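Local coordinates for aminotransferase class I and II (Streptococcus suis 89/1591, PDB 3OP7), which probably transfers amino groups between amino acids and keto acids, using a pyridoxal phosphate cofactor bound covalently to an active-site lysine, at residues 27-32 against 275-280; 35-40 against 271-276; 227-232 against 260-265. All coordinates share one frame; numbering follows the deposited sequence.

Contact 1: 27-32 against 275-280; sequences VSISSL and ERNRHI. With SO4 (sulfate ion), chain C; EDO (1,2-ethanediol), chain I.
Arg276 reaches across from helix 270-294 to the loop 27-32 and lies between Leu32 and Ile280, whose methyl groups lie over opposite faces of its guanidinium, each toward the rim. In this fold type I aminotransferase the arginine binds the loop before helix 34-41 through one backbone carbonyl. Leu32 CD2 sits 3.5 Å above one face of the Arg276 guanidinium, nearest NE, the two side chains running past each other in opposite directions; Ile280 CD1 is over the other face. Chi1 of 176° sets Arg276 CG anti to the backbone N and the chain stays extended to NE; Arg276 NH1 and NH2 then both donate at 2.9 Å to Ser30 O. That oxygen is in the guanidinium plane, with NH1 nearly along the C=O axis and NH2 well above the carbonyl plane. Arg276 NH1 also donates to a lone pair of Asn277 OD1 at 2.8 Å, which probably limits rotation of both groups. Asn277 in turn uses ND2 to bind Thr223 O and Ser225 OG, just after the cofactor-bearing Lys222. Ile29 crosses the Asn277 amide obliquely, its CG2 3.6 Å from Asn277 OD1 and 3.8 Å from Ile280 CD1.

Contact 2: 35-40 against 271-276; sequences EELFAL and QEILER. With EDO (1,2-ethanediol), chain I.
The carboxylate of Glu36, in the conformer given, meets the edge of the Arg276 guanidinium, with Glu36 OE2 near the guanidinium plane and the two flat groups inclined at 63°. This side-on salt bridge links helix 34-41 to helix 270-294 in the aminotransferase fold; the short helical segments cross at 111°, with axes 10.6 Å apart. Arg276 NE, the guanidinium nitrogen not used in contact 1, donates to Glu36 OE2 at 2.9 Å, approaching from above the carboxylate plane, whereas NH2 makes a longer, less straight bond of 3.3 Å to Glu36 OE1, on the syn side but tilted out of both planes. The side chains cross at about a right angle. Glu36 has CG anti to its backbone N (chi1 -163°) and a chain extended beyond it. Beside this polar bridge lies an apolar seam: Leu40 CD1 packs 3.8 Å from Glu272 CB and 4.0 Å from Ile273 CG1. Ile273 CD1 extends to Leu37, and these two residues also lean on helix 257-268, through Ala266 for Ile273 and through Val262 and Leu265 for Leu37. The Leu37-Ile273 pair closes methyl to methyl, CD1 to CD1, at 4.0 Å.

Contact 3: 227-232 against 260-265; sequences PGIRIG and DLVAQL
Ile229 ends a 3-10 turn, 227-229, and its CA lies 7.5 Å from that of Val262, while Ile231 CA is 7.0 Å from Ala263 CA, so the chain passes close to helix 257-268 at two points. No hydrogen bond joins the segments; the contact rests on apolar packing. Ile229 packs at a slant against Val262, and its CG2 and CD1 both approach Val262 CG1, each at 4.0 Å. Ala263 CB meets Ile231 CG2 at 3.7 Å, and Ile231 CD1 comes 3.8 Å from Asp260 N, against the helix backbone. In the fold type I aminotransferase core, this turn follows the cofactor-bearing Lys222 and leads into strand 232-235 of the large mixed sheet. Between the two isoleucines, Arg230 takes a backbone conformation with positive phi and psi. Its NH1 donates to a lone pair of Pro227 O at 3.0 Å, nearly straight at 172°, and also binds the phosphate of the modified lysine. Pro227 O thus accepts from both Arg230 N and NH1, which probably helps hold the Arg230 guanidinium toward the phosphate. Arg230 NE and NH2 bind backbone carbonyls of the second subunit. On the helix, Gln264 NE2 donates to Asp260 OD2 at 2.9 Å.

Contacts 1 and 2 have centres about 10 Å apart and share Glu275 and Arg276 on helix 270-294, so the loop 27-32 and the helix 34-41 that follows meet the same stretch of one long helix, with Arg276 serving both. Contact 3, with its centre about 14 Å from that of contact 2 and 16 Å from that of contact 1, uses the preceding helix 257-268 and is nested along the chain inside the loops closed by the other two. Leu37 bridges contacts 2 and 3: its CD2 is 3.6 Å from Val262 CG1. Packing thus runs from the N-terminal segment, through two successive helices, to the phosphate-binding turn beside the subunit interface.

Contact 1: 27-32 against 275-280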
loop_
_atom_site.group_PDB
_atom_site.type_symbol
_atom_site.label_atom_id
_atom_site.label_comp_id
_atom_site.label_asym_id
_atom_site.label_seq_id
_atom_site.Cartn_x
_atom_site.Cartn_y
_atom_site.Cartn_z
ATOM N N VAL A 27 -9.818 3.223 17.245
ATOM C CA VAL A 27 -8.770 3.519 18.225
ATOM C C VAL A 27 -7.841 4.654 17.749
ATOM O O VAL A 27 -6.663 4.726 18.126
ATOM C CB VAL A 27 -7.957 2.248 18.566
ATOM C CG1 VAL A 27 -8.773 1.327 19.489
ATOM C CG2 VAL A 27 -7.490 1.530 17.278
ATOM N N SER A 28 -8.423 5.589 16.992
ATOM C CA SER A 28 -7.721 6.791 16.624
ATOM C C SER A 28 -8.198 7.963 17.501
ATOM O O SER A 28 -8.960 7.777 18.471
ATOM C CB SER A 28 -7.913 7.080 15.124
ATOM O OG SER A 28 -6.848 7.912 14.698
ATOM N N ILE A 29 -7.692 9.152 17.209
ATOM C CA ILE A 29 -8.106 10.376 17.945
ATOM C C ILE A 29 -8.850 11.222 16.914
ATOM O O ILE A 29 -8.284 11.412 15.813
ATOM C CB ILE A 29 -6.896 11.152 18.471
ATOM C CG1 ILE A 29 -6.051 10.279 19.442
ATOM C CG2 ILE A 29 -7.397 12.486 19.145
ATOM C CD1 ILE A 29 -4.676 10.903 19.909
ATOM N N SER A 30 -10.054 11.691 17.229
ATOM C CA SER A 30 -10.923 12.511 16.355
ATOM C C SER A 30 -10.146 13.183 15.235
ATOM O O SER A 30 -9.327 14.064 15.466
ATOM C CB SER A 30 -11.644 13.592 17.134
ATOM O OG SER A 30 -12.471 13.003 18.133
ATOM N N SER A 31 -10.420 12.756 14.006
ATOM C CA SER A 31 -9.666 13.198 12.838
ATOM C C SER A 31 -9.781 14.696 12.563
ATOM O O SER A 31 -10.784 15.346 12.916
ATOM C CB SER A 31 -10.181 12.445 11.613
ATOM O OG SER A 31 -11.492 12.884 11.293
ATOM N N LEU A 32 -8.766 15.227 11.927
ATOM C CA LEU A 32 -8.724 16.620 11.475
ATOM C C LEU A 32 -9.352 16.752 10.120
ATOM O O LEU A 32 -9.230 15.849 9.268
ATOM C CB LEU A 32 -7.264 17.087 11.403
ATOM C CG LEU A 32 -6.596 17.418 12.756
ATOM C CD1 LEU A 32 -5.029 17.461 12.563
ATOM C CD2 LEU A 32 -7.143 18.706 13.282
ATOM N N GLU A 275 -0.808 19.163 21.106
ATOM C CA GLU A 275 -1.496 19.919 22.150
ATOM C C GLU A 275 -3.010 19.744 22.055
ATOM O O GLU A 275 -3.673 19.527 23.074
ATOM C CB GLU A 275 -1.034 21.364 22.104
ATOM C CG GLU A 275 0.188 21.595 23.013
ATOM C CD GLU A 275 -0.167 21.451 24.505
ATOM O OE1 GLU A 275 -1.071 22.173 24.985
ATOM O OE2 GLU A 275 0.438 20.597 25.197
ATOM N N ARG A 276 -3.541 19.789 20.826
ATOM C CA ARG A 276 -4.944 19.489 20.552
ATOM C C ARG A 276 -5.292 18.098 21.079
ATOM O O ARG A 276 -6.283 17.931 21.768
ATOM C CB ARG A 276 -5.234 19.532 19.059
ATOM C CG ARG A 276 -6.662 19.134 18.642
ATOM C CD ARG A 276 -6.674 18.746 17.199
ATOM N NE ARG A 276 -7.995 18.383 16.662
ATOM C CZ ARG A 276 -8.386 17.145 16.368
ATOM N NH1 ARG A 276 -7.601 16.103 16.604
ATOM N NH2 ARG A 276 -9.581 16.954 15.819
ATOM N N ASN A 277 -4.484 17.115 20.704
ATOM C CA ASN A 277 -4.769 15.731 21.008
ATOM C C ASN A 277 -4.576 15.344 22.454
ATOM O O ASN A 277 -5.299 14.464 22.939
ATOM C CB ASN A 277 -4.044 14.812 20.015
ATOM C CG ASN A 277 -4.700 14.865 18.691
ATOM O OD1 ASN A 277 -5.676 15.589 18.566
ATOM N ND2 ASN A 277 -4.209 14.103 17.686
ATOM N N ARG A 278 -3.655 16.018 23.148
ATOM C CA ARG A 278 -3.517 15.853 24.610
ATOM C C ARG A 278 -4.818 16.180 25.346
ATOM O O ARG A 278 -5.238 15.445 26.235
ATOM C CB ARG A 278 -2.375 16.704 25.196
ATOM C CG ARG A 278 -2.322 16.647 26.758
ATOM C CD ARG A 278 -1.069 17.308 27.372
ATOM N NE ARG A 278 0.153 16.621 26.967
ATOM C CZ ARG A 278 0.584 15.465 27.489
ATOM N NH1 ARG A 278 -0.088 14.858 28.477
ATOM N NH2 ARG A 278 1.705 14.921 27.047
ATOM N N HIS A 279 -5.457 17.289 24.995
ATOM C CA HIS A 279 -6.719 17.656 25.613
ATOM C C HIS A 279 -7.807 16.597 25.397
ATOM O O HIS A 279 -8.536 16.228 26.322
ATOM C CB HIS A 279 -7.209 19.018 25.090
ATOM C CG HIS A 279 -6.371 20.184 25.526
ATOM N ND1 HIS A 279 -6.235 20.557 26.850
ATOM C CD2 HIS A 279 -5.670 21.097 24.804
ATOM C CE1 HIS A 279 -5.467 21.633 26.924
ATOM N NE2 HIS A 279 -5.123 21.988 25.697
ATOM N N ILE A 280 -7.921 16.099 24.183
ATOM C CA ILE A 280 -8.930 15.097 23.894
ATOM C C ILE A 280 -8.664 13.811 24.660
ATOM O O ILE A 280 -9.541 13.299 25.358
ATOM C CB ILE A 280 -8.920 14.732 22.396
ATOM C CG1 ILE A 280 -9.350 15.951 21.564
ATOM C CG2 ILE A 280 -9.820 13.494 22.153
ATOM C CD1 ILE A 280 -8.998 15.848 20.080
HETATM S S SO4 C . -13.516 10.709 13.266
HETATM O O1 SO4 C . -14.112 11.636 14.206
HETATM O O2 SO4 C . -12.140 10.329 13.618
HETATM O O3 SO4 C . -14.240 9.519 12.933
HETATM O O4 SO4 C . -13.575 11.520 12.085
HETATM C C1 EDO I . 2.968 16.352 24.157
HETATM O O1 EDO I . 4.274 15.974 24.583
HETATM C C2 EDO I . 2.701 17.790 24.586
HETATM O O2 EDO I . 1.345 18.150 24.301
#

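Contact 2: 35-40 against 271-276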
loop_
_atom_site.group_PDB
_atom_site.type_symbol
_atom_site.label_atom_id
_atom_site.label_comp_id
_atom_site.label_asym_id
_atom_site.label_seq_id
_atom_site.Cartn_x
_atom_site.Cartn_y
_atom_site.Cartn_z
ATOM N N GLU A 35 -9.393 22.195 6.903
ATOM C CA GLU A 35 -9.760 23.478 7.517
ATOM C C GLU A 35 -9.173 23.621 8.927
ATOM O O GLU A 35 -8.578 24.637 9.247
ATOM C CB GLU A 35 -11.289 23.584 7.614
ATOM C CG GLU A 35 -11.821 24.726 8.492
ATOM C CD GLU A 35 -12.351 25.898 7.723
ATOM O OE1 GLU A 35 -12.878 25.712 6.594
ATOM O OE2 GLU A 35 -12.267 27.020 8.286
ATOM N N GLU A 36 -9.365 22.603 9.754
ATOM C CA GLU A 36 -8.848 22.618 11.119
ATOM C C GLU A 36 -7.321 22.591 11.121
ATOM O O GLU A 36 -6.685 23.247 11.952
ATOM C CB GLU A 36 -9.416 21.460 11.983
ATOM C CG GLU A 36 -9.210 21.696 13.495
ATOM C CD GLU A 36 -9.662 20.586 14.445
ATOM O OE1 GLU A 36 -10.327 19.613 14.023
ATOM O OE2 GLU A 36 -9.327 20.713 15.653
ATOM N N LEU A 37 -6.720 21.817 10.214
ATOM C CA LEU A 37 -5.258 21.810 10.121
ATOM C C LEU A 37 -4.686 23.167 9.706
ATOM O O LEU A 37 -3.697 23.630 10.295
ATOM C CB LEU A 37 -4.755 20.753 9.157
ATOM C CG LEU A 37 -3.244 20.613 8.980
ATOM C CD1 LEU A 37 -2.505 20.321 10.320
ATOM C CD2 LEU A 37 -2.912 19.541 7.883
ATOM N N PHE A 38 -5.334 23.841 8.760
ATOM C CA PHE A 38 -4.903 25.179 8.393
ATOM C C PHE A 38 -4.996 26.110 9.599
ATOM O O PHE A 38 -4.087 26.903 9.850
ATOM C CB PHE A 38 -5.761 25.736 7.265
ATOM C CG PHE A 38 -5.565 25.055 5.918
ATOM C CD1 PHE A 38 -4.328 24.605 5.518
ATOM C CD2 PHE A 38 -6.618 24.968 5.026
ATOM C CE1 PHE A 38 -4.158 24.044 4.268
ATOM C CE2 PHE A 38 -6.448 24.400 3.776
ATOM C CZ PHE A 38 -5.215 23.945 3.396
ATOM N N ALA A 39 -6.098 26.008 10.343
ATOM C CA ALA A 39 -6.325 26.884 11.492
ATOM C C ALA A 39 -5.287 26.690 12.590
ATOM O O ALA A 39 -4.729 27.661 13.095
ATOM C CB ALA A 39 -7.755 26.709 12.064
ATOM N N LEU A 40 -5.017 25.448 12.975
ATOM C CA LEU A 40 -4.069 25.237 14.053
ATOM C C LEU A 40 -2.617 25.536 13.613
ATOM O O LEU A 40 -1.772 25.884 14.441
ATOM C CB LEU A 40 -4.252 23.858 14.704
ATOM C CG LEU A 40 -3.952 22.634 13.886
ATOM C CD1 LEU A 40 -2.425 22.511 13.802
ATOM C CD2 LEU A 40 -4.590 21.349 14.494
ATOM N N GLN A 271 3.720 19.931 17.096
ATOM C CA GLN A 271 3.485 20.274 18.485
ATOM C C GLN A 271 2.080 20.838 18.720
ATOM O O GLN A 271 1.464 20.603 19.777
ATOM C CB GLN A 271 4.609 21.204 18.973
ATOM C CG GLN A 271 5.935 20.421 19.091
ATOM C CD GLN A 271 7.196 21.277 19.107
ATOM O OE1 GLN A 271 7.440 22.065 18.200
ATOM N NE2 GLN A 271 8.019 21.082 20.118
ATOM N N GLU A 272 1.563 21.580 17.744
ATOM C CA GLU A 272 0.192 22.069 17.834
ATOM C C GLU A 272 -0.850 20.943 17.765
ATOM O O GLU A 272 -1.883 20.986 18.472
ATOM C CB GLU A 272 -0.095 23.145 16.789
ATOM C CG GLU A 272 0.753 24.408 17.027
ATOM C CD GLU A 272 1.933 24.470 16.069
ATOM O OE1 GLU A 272 2.818 23.568 16.085
ATOM O OE2 GLU A 272 1.949 25.435 15.276
ATOM N N ILE A 273 -0.584 19.938 16.941
ATOM C CA ILE A 273 -1.452 18.776 16.874
ATOM C C ILE A 273 -1.387 18.010 18.202
ATOM O O ILE A 273 -2.424 17.595 18.758
ATOM C CB ILE A 273 -1.144 17.911 15.628
ATOM C CG1 ILE A 273 -1.397 18.721 14.354
ATOM C CG2 ILE A 273 -1.986 16.626 15.638
ATOM C CD1 ILE A 273 -0.863 17.997 13.154
ATOM N N LEU A 274 -0.188 17.846 18.751
ATOM C CA LEU A 274 -0.041 17.147 20.016
ATOM C C LEU A 274 -0.827 17.839 21.117
ATOM O O LEU A 274 -1.442 17.191 21.972
ATOM C CB LEU A 274 1.429 17.032 20.417
ATOM C CG LEU A 274 2.268 16.079 19.547
ATOM C CD1 LEU A 274 3.723 16.076 20.010
ATOM C CD2 LEU A 274 1.745 14.645 19.495
ATOM N N GLU A 275 -0.808 19.163 21.106
ATOM C CA GLU A 275 -1.496 19.919 22.150
ATOM C C GLU A 275 -3.010 19.744 22.055
ATOM O O GLU A 275 -3.673 19.527 23.074
ATOM C CB GLU A 275 -1.034 21.364 22.104
ATOM C CG GLU A 275 0.188 21.595 23.013
ATOM C CD GLU A 275 -0.167 21.451 24.505
ATOM O OE1 GLU A 275 -1.071 22.173 24.985
ATOM O OE2 GLU A 275 0.438 20.597 25.197
ATOM N N ARG A 276 -3.541 19.789 20.826
ATOM C CA ARG A 276 -4.944 19.489 20.552
ATOM C C ARG A 276 -5.292 18.098 21.079
ATOM O O ARG A 276 -6.283 17.931 21.768
ATOM C CB ARG A 276 -5.234 19.532 19.059
ATOM C CG ARG A 276 -6.662 19.134 18.642
ATOM C CD ARG A 276 -6.674 18.746 17.199
ATOM N NE ARG A 276 -7.995 18.383 16.662
ATOM C CZ ARG A 276 -8.386 17.145 16.368
ATOM N NH1 ARG A 276 -7.601 16.103 16.604
ATOM N NH2 ARG A 276 -9.581 16.954 15.819
HETATM C C1 EDO I . 2.968 16.352 24.157
HETATM O O1 EDO I . 4.274 15.974 24.583
HETATM C C2 EDO I . 2.701 17.790 24.586
HETATM O O2 EDO I . 1.345 18.150 24.301
#

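Contact 3: 227-232 against 260-265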
loop_
_atom_site.group_PDB
_atom_site.type_symbol
_atom_site.label_atom_id
_atom_site.label_comp_id
_atom_site.label_asym_id
_atom_site.label_seq_id
_atom_site.Cartn_x
_atom_site.Cartn_y
_atom_site.Cartn_z
ATOM N N PRO A 227 -5.480 9.954 9.510
ATOM C CA PRO A 227 -5.440 8.661 8.817
ATOM C C PRO A 227 -5.710 8.752 7.290
ATOM O O PRO A 227 -5.183 7.943 6.487
ATOM C CB PRO A 227 -6.521 7.818 9.533
ATOM C CG PRO A 227 -7.201 8.702 10.446
ATOM C CD PRO A 227 -6.450 9.976 10.626
ATOM N N GLY A 228 -6.531 9.722 6.905
ATOM C CA GLY A 228 -7.034 9.845 5.509
ATOM C C GLY A 228 -6.042 10.284 4.450
ATOM O O GLY A 228 -6.374 10.281 3.293
ATOM N N ILE A 229 -4.848 10.666 4.849
ATOM C CA ILE A 229 -3.764 10.898 3.890
ATOM C C ILE A 229 -2.874 9.655 3.673
ATOM O O ILE A 229 -2.047 9.627 2.751
ATOM C CB ILE A 229 -2.905 12.133 4.240
ATOM C CG1 ILE A 229 -2.143 11.951 5.571
ATOM C CG2 ILE A 229 -3.791 13.399 4.234
ATOM C CD1 ILE A 229 -1.229 13.147 5.975
ATOM N N ARG A 230 -3.020 8.613 4.501
ATOM C CA ARG A 230 -2.278 7.379 4.363
ATOM C C ARG A 230 -0.730 7.666 4.284
ATOM O O ARG A 230 -0.069 7.344 3.291
ATOM C CB ARG A 230 -2.767 6.530 3.164
ATOM C CG ARG A 230 -4.243 6.369 2.990
ATOM C CD ARG A 230 -4.996 5.785 4.167
ATOM N NE ARG A 230 -4.446 4.532 4.626
ATOM C CZ ARG A 230 -3.893 4.313 5.808
ATOM N NH1 ARG A 230 -3.892 5.243 6.742
ATOM N NH2 ARG A 230 -3.418 3.104 6.086
ATOM N N ILE A 231 -0.196 8.291 5.321
ATOM C CA ILE A 231 1.232 8.613 5.416
ATOM C C ILE A 231 1.814 8.069 6.711
ATOM O O ILE A 231 1.430 8.459 7.794
ATOM C CB ILE A 231 1.528 10.126 5.345
ATOM C CG1 ILE A 231 1.091 10.726 4.006
ATOM C CG2 ILE A 231 3.000 10.446 5.677
ATOM C CD1 ILE A 231 2.020 10.353 2.827
ATOM N N GLY A 232 2.798 7.205 6.518
ATOM C CA GLY A 232 3.639 6.691 7.551
ATOM C C GLY A 232 5.101 6.720 7.163
ATOM O O GLY A 232 5.469 7.309 6.117
ATOM N N ASP A 260 1.657 13.578 0.871
ATOM C CA ASP A 260 2.934 14.082 1.323
ATOM C C ASP A 260 2.907 15.599 1.622
ATOM O O ASP A 260 3.538 16.057 2.565
ATOM C CB ASP A 260 4.042 13.720 0.325
ATOM C CG ASP A 260 5.336 14.482 0.597
ATOM O OD1 ASP A 260 6.178 14.012 1.372
ATOM O OD2 ASP A 260 5.481 15.554 -0.019
ATOM N N LEU A 261 2.218 16.392 0.794
ATOM C CA LEU A 261 2.092 17.849 1.015
ATOM C C LEU A 261 1.427 18.131 2.360
ATOM O O LEU A 261 1.906 18.977 3.137
ATOM C CB LEU A 261 1.265 18.483 -0.097
ATOM C CG LEU A 261 1.754 19.607 -1.000
ATOM C CD1 LEU A 261 0.597 20.563 -1.204
ATOM C CD2 LEU A 261 3.061 20.346 -0.550
ATOM N N VAL A 262 0.325 17.437 2.637
ATOM C CA VAL A 262 -0.358 17.589 3.930
ATOM C C VAL A 262 0.556 17.108 5.044
ATOM O O VAL A 262 0.637 17.757 6.095
ATOM C CB VAL A 262 -1.720 16.852 3.990
ATOM C CG1 VAL A 262 -2.344 16.940 5.395
ATOM C CG2 VAL A 262 -2.671 17.406 2.896
ATOM N N ALA A 263 1.288 16.022 4.803
ATOM C CA ALA A 263 2.184 15.494 5.857
ATOM C C ALA A 263 3.257 16.539 6.204
ATOM O O ALA A 263 3.583 16.691 7.352
ATOM C CB ALA A 263 2.850 14.172 5.409
ATOM N N GLN A 264 3.803 17.224 5.186
ATOM C CA GLN A 264 4.835 18.245 5.410
ATOM C C GLN A 264 4.264 19.324 6.374
ATOM O O GLN A 264 4.910 19.760 7.320
ATOM C CB GLN A 264 5.226 18.926 4.103
ATOM C CG GLN A 264 6.052 18.085 3.125
ATOM C CD GLN A 264 6.396 18.843 1.860
ATOM O OE1 GLN A 264 6.894 19.977 1.906
ATOM N NE2 GLN A 264 6.103 18.249 0.736
ATOM N N LEU A 265 3.070 19.802 6.036
ATOM C CA LEU A 265 2.374 20.808 6.860
ATOM C C LEU A 265 2.105 20.317 8.289
ATOM O O LEU A 265 2.386 21.045 9.271
ATOM C CB LEU A 265 1.077 21.220 6.165
ATOM C CG LEU A 265 0.218 22.279 6.858
ATOM C CD1 LEU A 265 1.002 23.590 7.092
ATOM C CD2 LEU A 265 -1.021 22.533 5.986
#